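Local coordinates for XAC2610 protein (Xanthomonas axonopodis pv. citri, PDB 4QTQ) that binds calcium and probably acts as an immunity protein that inhibits a peptidoglycan hydrolase linked to a bacterium-killing type IV secretion system, at residues Phe78-Leu83 with Gly103-Val108. Sequence-based numbering, arbitrary orientation.
With CA (calcium ion), chain B.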
# COMPACT_ATOMS: atom_id res chain seq x y z
N PHE A 78 5.46 11.47 -2.96
CA PHE A 78 5.35 10.53 -4.08
C PHE A 78 6.53 9.59 -4.17
O PHE A 78 7.69 10.00 -3.99
CB PHE A 78 5.27 11.26 -5.41
CG PHE A 78 4.16 12.25 -5.51
CD1 PHE A 78 2.86 11.83 -5.76
CD2 PHE A 78 4.41 13.61 -5.39
CE1 PHE A 78 1.82 12.75 -5.86
CE2 PHE A 78 3.38 14.53 -5.51
CZ PHE A 78 2.09 14.10 -5.74
N TYR A 79 6.23 8.34 -4.48
CA TYR A 79 7.25 7.34 -4.77
C TYR A 79 6.86 6.54 -6.02
O TYR A 79 5.70 6.15 -6.20
CB TYR A 79 7.46 6.44 -3.56
CG TYR A 79 8.36 5.23 -3.81
CD1 TYR A 79 9.75 5.32 -3.70
CD2 TYR A 79 7.80 4.00 -4.15
CE1 TYR A 79 10.55 4.21 -3.92
CE2 TYR A 79 8.58 2.89 -4.37
CZ TYR A 79 9.95 2.99 -4.26
OH TYR A 79 10.69 1.85 -4.49
N HIS A 80 7.83 6.33 -6.89
CA HIS A 80 7.66 5.53 -8.08
C HIS A 80 8.78 4.51 -8.09
O HIS A 80 9.96 4.86 -8.14
CB HIS A 80 7.69 6.43 -9.32
CG HIS A 80 7.43 5.73 -10.62
ND1 HIS A 80 7.69 6.32 -11.84
CD2 HIS A 80 6.95 4.49 -10.89
CE1 HIS A 80 7.38 5.48 -12.81
NE2 HIS A 80 6.93 4.36 -12.26
N GLY A 81 8.42 3.24 -7.96
CA GLY A 81 9.41 2.17 -7.90
C GLY A 81 8.83 0.90 -7.35
O GLY A 81 7.62 0.83 -7.05
N PRO A 82 9.68 -0.13 -7.19
CA PRO A 82 9.18 -1.41 -6.69
C PRO A 82 8.97 -1.41 -5.17
O PRO A 82 9.53 -0.56 -4.45
CB PRO A 82 10.29 -2.39 -7.10
CG PRO A 82 11.52 -1.57 -7.37
CD PRO A 82 11.15 -0.11 -7.29
N LEU A 83 8.14 -2.34 -4.70
CA LEU A 83 7.96 -2.57 -3.27
C LEU A 83 8.90 -3.70 -2.80
O LEU A 83 8.46 -4.80 -2.44
CB LEU A 83 6.50 -2.89 -2.95
CG LEU A 83 5.46 -1.83 -3.35
CD1 LEU A 83 4.04 -2.32 -3.08
CD2 LEU A 83 5.72 -0.49 -2.67
N GLY A 103 3.46 -5.31 -16.04
CA GLY A 103 4.19 -4.28 -16.78
C GLY A 103 3.56 -2.89 -16.76
O GLY A 103 4.13 -1.95 -17.33
N HIS A 104 2.39 -2.75 -16.14
CA HIS A 104 1.78 -1.44 -15.97
C HIS A 104 1.66 -1.04 -14.51
O HIS A 104 1.18 -1.83 -13.69
CB HIS A 104 0.39 -1.40 -16.61
CG HIS A 104 -0.06 -0.00 -16.88
ND1 HIS A 104 -0.62 0.80 -15.90
CD2 HIS A 104 0.02 0.76 -17.99
CE1 HIS A 104 -0.90 1.98 -16.42
NE2 HIS A 104 -0.52 1.98 -17.68
N GLU A 105 2.06 0.18 -14.19
CA GLU A 105 2.03 0.63 -12.81
C GLU A 105 0.60 0.68 -12.30
O GLU A 105 -0.35 1.01 -13.03
CB GLU A 105 2.67 2.00 -12.61
CG GLU A 105 4.18 1.99 -12.56
CD GLU A 105 4.77 2.23 -13.92
OE1 GLU A 105 4.07 1.95 -14.93
OE2 GLU A 105 5.93 2.69 -13.98
N ASP A 106 0.48 0.32 -11.03
CA ASP A 106 -0.72 0.43 -10.26
C ASP A 106 -0.51 1.56 -9.26
O ASP A 106 0.56 2.17 -9.21
CB ASP A 106 -0.98 -0.90 -9.57
CG ASP A 106 -0.90 -2.07 -10.54
OD1 ASP A 106 -1.67 -2.08 -11.53
OD2 ASP A 106 -0.06 -2.97 -10.33
N VAL A 107 -1.53 1.85 -8.44
CA VAL A 107 -1.47 3.01 -7.57
C VAL A 107 -1.90 2.63 -6.15
O VAL A 107 -2.87 1.89 -5.94
CB VAL A 107 -2.34 4.17 -8.11
CG1 VAL A 107 -2.27 5.38 -7.17
CG2 VAL A 107 -1.89 4.55 -9.50
N VAL A 108 -1.12 3.13 -5.19
CA VAL A 108 -1.37 2.89 -3.77
C VAL A 108 -1.44 4.24 -3.08
O VAL A 108 -0.56 5.09 -3.24
CB VAL A 108 -0.25 2.04 -3.13
CG1 VAL A 108 -0.52 1.83 -1.65
CG2 VAL A 108 -0.11 0.70 -3.84
CA CA B . -0.10 -3.63 -12.86
O HOH W 1 -2.12 -3.70 -13.98
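His80, at the end of strand 78-80, meets Glu105, in the loop just before strand 106-112; strand 94-97 lies between the two strands in the mixed sheet. Their CA atoms stand 8.8 Å apart, so the link is made by side chains alone. His80 NE2 donates a short, fairly straight hydrogen bond of 2.6 Å to Glu105 OE2. The oxygen meets the imidazole at its edge, nearly in the ring plane, whereas the nitrogen approaches the carboxylate from the anti side, 27° out of its plane. The two flat groups are turned 47° against each other. A bend at chi2 (92°) swings the Glu105 carboxylate across the end of the histidine, and Glu105 CG lies 3.6 Å from His80 NE2. The other ring nitrogen, ND1, is also hydrogen-bonded, which probably limits rotation of the imidazole. Ile28 of strand 28-33 touches both side chains. Glu105 itself sits between two calcium ligands: His104 O lies 2.4 Å from the calcium ion, and Asp106 grips it with both OD1 and OD2. Asp98, Asn100, Asp102 and a water complete the shell. The His-carboxylate bond thus ties strand 78-80 to the exit of an Asp-rich calcium-binding loop, DxNxDGxxD in sequence, resembling EF-hand and dockerin loops.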